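Local coordinates for protein alpha-L-rhamnosidase (Aspergillus terreus, PDB 6GSZ) that probably hydrolyses terminal non-reducing alpha-L-rhamnose residues from alpha-L-rhamnosides as a calcium-binding glycoside hydrolase, at residues A[342-353]-A[378-389]. Residues are numbered along the deposited sequence; the frame is centred on the assembly and turned at random.
Sequences IRVKGPKGQTIR and HFTLSGEGVQEW. With CA (calcium ion), chain J.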
loop_
_atom_site.group_PDB
_atom_site.type_symbol
_atom_site.label_atom_id
_atom_site.label_comp_id
_atom_site.label_asym_id
_atom_site.label_seq_id
_atom_site.Cartn_x
_atom_site.Cartn_y
_atom_site.Cartn_z
ATOM N N ILE A 342 -1.081 19.742 -17.399
ATOM C CA ILE A 342 -1.703 20.783 -18.218
ATOM C C ILE A 342 -0.825 21.002 -19.446
ATOM O O ILE A 342 0.392 20.773 -19.390
ATOM C CB ILE A 342 -1.927 22.099 -17.435
ATOM C CG1 ILE A 342 -0.623 22.812 -17.054
ATOM C CG2 ILE A 342 -2.848 21.834 -16.253
ATOM C CD1 ILE A 342 -0.800 24.087 -16.255
ATOM N N ARG A 343 -1.491 21.391 -20.545
ATOM C CA ARG A 343 -0.847 21.807 -21.754
ATOM C C ARG A 343 -1.549 23.084 -22.202
ATOM O O ARG A 343 -2.722 23.038 -22.578
ATOM C CB ARG A 343 -0.945 20.697 -22.804
ATOM C CG ARG A 343 -0.160 19.448 -22.431
ATOM C CD ARG A 343 -0.478 18.176 -23.187
ATOM N NE ARG A 343 0.446 17.088 -22.859
ATOM C CZ ARG A 343 0.456 15.909 -23.481
ATOM N NH1 ARG A 343 -0.525 15.602 -24.314
ATOM N NH2 ARG A 343 1.447 15.054 -23.288
ATOM N N VAL A 344 -0.851 24.217 -22.098
ATOM C CA VAL A 344 -1.548 25.474 -22.115
ATOM C C VAL A 344 -0.612 26.572 -22.624
ATOM O O VAL A 344 0.568 26.562 -22.336
ATOM C CB VAL A 344 -2.072 25.804 -20.703
ATOM C CG1 VAL A 344 -0.936 25.904 -19.681
ATOM C CG2 VAL A 344 -2.934 27.059 -20.691
ATOM N N LYS A 345 -1.195 27.541 -23.341
ATOM C CA LYS A 345 -0.516 28.768 -23.749
ATOM C C LYS A 345 -1.298 29.959 -23.191
ATOM O O LYS A 345 -2.518 29.995 -23.212
ATOM C CB LYS A 345 -0.421 28.885 -25.281
ATOM C CG LYS A 345 0.103 30.235 -25.754
ATOM C CD LYS A 345 0.597 30.251 -27.173
ATOM C CE LYS A 345 1.421 31.501 -27.435
ATOM N NZ LYS A 345 1.560 31.786 -28.875
ATOM N N GLY A 346 -0.592 30.969 -22.710
ATOM C CA GLY A 346 -1.288 32.129 -22.232
ATOM C C GLY A 346 -0.336 33.277 -21.960
ATOM O O GLY A 346 0.873 33.131 -22.124
ATOM N N PRO A 347 -0.871 34.430 -21.516
ATOM C CA PRO A 347 -0.061 35.621 -21.311
ATOM C C PRO A 347 1.037 35.481 -20.244
ATOM O O PRO A 347 0.810 34.961 -19.138
ATOM C CB PRO A 347 -1.098 36.653 -20.855
ATOM C CG PRO A 347 -2.391 36.169 -21.457
ATOM C CD PRO A 347 -2.303 34.676 -21.229
ATOM N N LYS A 348 2.218 36.003 -20.587
ATOM C CA LYS A 348 3.323 36.062 -19.667
ATOM C C LYS A 348 2.889 36.742 -18.358
ATOM O O LYS A 348 2.365 37.859 -18.365
ATOM C CB LYS A 348 4.478 36.844 -20.304
ATOM C CG LYS A 348 5.746 36.894 -19.458
ATOM C CD LYS A 348 6.919 37.542 -20.198
ATOM C CE LYS A 348 8.161 37.554 -19.333
ATOM N NZ LYS A 348 9.355 38.027 -20.073
ATOM N N GLY A 349 3.125 36.052 -17.229
ATOM C CA GLY A 349 2.856 36.567 -15.884
ATOM C C GLY A 349 1.443 36.342 -15.391
ATOM O O GLY A 349 1.142 36.669 -14.242
ATOM N N GLN A 350 0.576 35.763 -16.231
ATOM C CA GLN A 350 -0.756 35.352 -15.787
ATOM C C GLN A 350 -0.670 34.036 -15.007
ATOM O O GLN A 350 -0.047 33.061 -15.464
ATOM C CB GLN A 350 -1.690 35.194 -16.982
ATOM C CG GLN A 350 -3.104 34.803 -16.570
ATOM C CD GLN A 350 -4.093 35.139 -17.640
ATOM O OE1 GLN A 350 -3.942 36.157 -18.313
ATOM N NE2 GLN A 350 -5.125 34.318 -17.785
ATOM N N THR A 351 -1.321 34.008 -13.841
ATOM C CA THR A 351 -1.305 32.858 -12.970
ATOM C C THR A 351 -2.644 32.110 -13.028
ATOM O O THR A 351 -3.723 32.692 -12.837
ATOM C CB THR A 351 -0.985 33.280 -11.526
ATOM O OG1 THR A 351 0.228 34.030 -11.524
ATOM C CG2 THR A 351 -0.880 32.110 -10.558
ATOM N N ILE A 352 -2.545 30.790 -13.230
ATOM C CA ILE A 352 -3.654 29.873 -13.109
ATOM C C ILE A 352 -3.610 29.215 -11.723
ATOM O O ILE A 352 -2.551 28.753 -11.301
ATOM C CB ILE A 352 -3.580 28.779 -14.192
ATOM C CG1 ILE A 352 -3.125 29.301 -15.555
ATOM C CG2 ILE A 352 -4.896 28.030 -14.265
ATOM C CD1 ILE A 352 -2.997 28.223 -16.620
ATOM N N ARG A 353 -4.779 29.127 -11.078
ATOM C CA ARG A 353 -4.910 28.484 -9.782
ATOM C C ARG A 353 -5.818 27.258 -9.917
ATOM O O ARG A 353 -6.863 27.321 -10.612
ATOM C CB ARG A 353 -5.500 29.453 -8.754
ATOM C CG ARG A 353 -5.534 28.907 -7.334
ATOM C CD ARG A 353 -6.167 29.840 -6.325
ATOM N NE ARG A 353 -7.586 29.996 -6.588
ATOM C CZ ARG A 353 -8.375 30.860 -5.968
ATOM N NH1 ARG A 353 -7.888 31.631 -5.006
ATOM N NH2 ARG A 353 -9.658 30.923 -6.289
ATOM N N HIS A 378 -0.482 26.729 -8.153
ATOM C CA HIS A 378 -0.458 27.945 -8.953
ATOM C C HIS A 378 0.578 27.776 -10.050
ATOM O O HIS A 378 1.726 27.428 -9.732
ATOM C CB HIS A 378 -0.088 29.168 -8.122
ATOM C CG HIS A 378 -1.113 29.599 -7.126
ATOM N ND1 HIS A 378 -1.221 29.033 -5.884
ATOM C CD2 HIS A 378 -2.049 30.570 -7.184
ATOM C CE1 HIS A 378 -2.170 29.651 -5.197
ATOM N NE2 HIS A 378 -2.703 30.604 -5.975
ATOM N N PHE A 379 0.196 28.092 -11.291
ATOM C CA PHE A 379 1.118 28.018 -12.394
ATOM C C PHE A 379 1.126 29.372 -13.095
ATOM O O PHE A 379 0.094 29.789 -13.619
ATOM C CB PHE A 379 0.721 26.915 -13.379
ATOM C CG PHE A 379 1.601 26.794 -14.588
ATOM C CD1 PHE A 379 2.784 26.073 -14.545
ATOM C CD2 PHE A 379 1.275 27.470 -15.750
ATOM C CE1 PHE A 379 3.621 26.001 -15.639
ATOM C CE2 PHE A 379 2.092 27.381 -16.855
ATOM C CZ PHE A 379 3.273 26.663 -16.797
ATOM N N THR A 380 2.290 30.017 -13.096
ATOM C CA THR A 380 2.417 31.304 -13.800
ATOM C C THR A 380 3.009 31.042 -15.190
ATOM O O THR A 380 4.120 30.451 -15.341
ATOM C CB THR A 380 3.218 32.333 -13.027
ATOM O OG1 THR A 380 2.570 32.550 -11.777
ATOM C CG2 THR A 380 3.370 33.635 -13.802
ATOM N N LEU A 381 2.254 31.487 -16.203
ATOM C CA LEU A 381 2.556 31.287 -17.624
ATOM C C LEU A 381 3.722 32.191 -18.054
ATOM O O LEU A 381 3.978 33.255 -17.450
ATOM C CB LEU A 381 1.315 31.656 -18.444
ATOM C CG LEU A 381 0.129 30.716 -18.257
ATOM C CD1 LEU A 381 -1.190 31.471 -18.331
ATOM C CD2 LEU A 381 0.182 29.601 -19.276
ATOM N N SER A 382 4.408 31.786 -19.120
ATOM C CA SER A 382 5.557 32.529 -19.652
ATOM C C SER A 382 5.227 33.252 -20.967
ATOM O O SER A 382 6.030 34.093 -21.378
ATOM C CB SER A 382 6.725 31.622 -19.891
ATOM O OG SER A 382 6.452 30.773 -20.991
ATOM N N GLY A 383 4.099 32.899 -21.599
ATOM C CA GLY A 383 3.663 33.321 -22.986
ATOM C C GLY A 383 4.620 32.925 -24.082
ATOM O O GLY A 383 4.521 33.484 -25.204
ATOM N N GLU A 384 5.555 32.014 -23.752
ATOM C CA GLU A 384 6.530 31.439 -24.689
ATOM C C GLU A 384 5.962 30.120 -25.211
ATOM O O GLU A 384 6.505 29.030 -24.941
ATOM C CB GLU A 384 7.876 31.143 -24.025
ATOM C CG GLU A 384 8.540 32.346 -23.382
ATOM C CD GLU A 384 9.787 32.067 -22.559
ATOM O OE1 GLU A 384 10.302 30.923 -22.470
ATOM O OE2 GLU A 384 10.209 33.014 -21.929
ATOM N N GLY A 385 4.812 30.231 -25.883
ATOM C CA GLY A 385 4.215 29.123 -26.571
ATOM C C GLY A 385 3.479 28.194 -25.623
ATOM O O GLY A 385 3.171 28.561 -24.482
ATOM N N VAL A 386 3.209 26.984 -26.117
ATOM C CA VAL A 386 2.456 26.011 -25.376
ATOM C C VAL A 386 3.367 25.406 -24.303
ATOM O O VAL A 386 4.456 24.945 -24.590
ATOM C CB VAL A 386 1.915 24.919 -26.298
ATOM C CG1 VAL A 386 1.215 23.818 -25.501
ATOM C CG2 VAL A 386 0.979 25.518 -27.330
ATOM N N GLN A 387 2.898 25.406 -23.067
ATOM C CA GLN A 387 3.705 24.901 -21.946
ATOM C C GLN A 387 3.045 23.625 -21.406
ATOM O O GLN A 387 1.851 23.523 -21.425
ATOM C CB GLN A 387 3.780 25.966 -20.858
ATOM C CG GLN A 387 4.376 27.284 -21.354
ATOM C CD GLN A 387 4.421 28.321 -20.259
ATOM O OE1 GLN A 387 3.600 29.251 -20.237
ATOM N NE2 GLN A 387 5.354 28.144 -19.324
ATOM N N GLU A 388 3.861 22.666 -20.949
ATOM C CA GLU A 388 3.364 21.495 -20.276
ATOM C C GLU A 388 3.903 21.483 -18.846
ATOM O O GLU A 388 5.089 21.767 -18.619
ATOM C CB GLU A 388 3.775 20.238 -21.015
ATOM C CG GLU A 388 3.144 20.141 -22.376
ATOM C CD GLU A 388 3.381 18.823 -23.075
ATOM O OE1 GLU A 388 4.366 18.145 -22.735
ATOM O OE2 GLU A 388 2.570 18.479 -23.938
ATOM N N TRP A 389 3.027 21.150 -17.895
ATOM C CA TRP A 389 3.416 21.168 -16.480
ATOM C C TRP A 389 2.668 20.085 -15.726
ATOM O O TRP A 389 1.479 19.855 -15.930
ATOM C CB TRP A 389 3.175 22.554 -15.884
ATOM C CG TRP A 389 3.343 22.674 -14.397
ATOM C CD1 TRP A 389 4.501 22.922 -13.721
ATOM C CD2 TRP A 389 2.326 22.537 -13.396
ATOM N NE1 TRP A 389 4.270 22.987 -12.372
ATOM C CE2 TRP A 389 2.944 22.730 -12.143
ATOM C CE3 TRP A 389 0.963 22.207 -13.431
ATOM C CZ2 TRP A 389 2.222 22.678 -10.956
ATOM C CZ3 TRP A 389 0.252 22.150 -12.252
ATOM C CH2 TRP A 389 0.881 22.383 -11.033
HETATM CA CA CA J . 11.637 31.751 -20.611
HETATM O O HOH W 1 2.454 30.327 -22.474
HETATM O O HOH W 2 12.781 31.624 -18.425
HETATM O O HOH W 3 13.006 29.865 -21.129
HETATM O O HOH W 4 10.723 33.568 -19.301
HETATM O O HOH W 5 10.024 30.388 -19.608
#
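I342 CD1 lies over one face of the F379 ring, 4.2 Å from its centroid, while L381 CD2 sits at that ring's edge. With CG1 turned between its own backbone N and carbonyl carbon (chi1 68°), I342 also brings CD1 to 3.8 Å from W389 CE3; F379 CD1 stands over one face of the indole, toward the rim. On the other side of strand 378-380, R353 CG covers a face of the H378 imidazole, 4.0 Å from its centroid, and T351 CG2 meets the edge; R353 NH2 forms a salt bridge with D404. Beside H378, the hydroxyls T351 OG1 and T380 OG1 are hydrogen-bonded at 2.8 Å. L381 wedges between V344 and I352: CD2 packs on V344 CG1 (3.9 Å), CD1 on I352 CG1. R343 and E388 each adopt two conformations; in one pairing R343 NE bridges to E388 OE2 at 2.8 Å, the carboxylate stacked nearly parallel over the guanidinium face. A water between the loops accepts from G346 N, near G385 O and Q387 OE1. Q387 OE1 accepts from S382 N, while NE2 bonds S271. E384 holds a calcium ion through both carboxylate oxygens, with four waters as its other ligands. Antiparallel pairs place 342-344 and 387-389 in one sheet, 351-353 and 378-380 in another; I342, V344, F379, L381 and W389 pack between them, consistent with the beta-sandwich of the concanavalin-like domain.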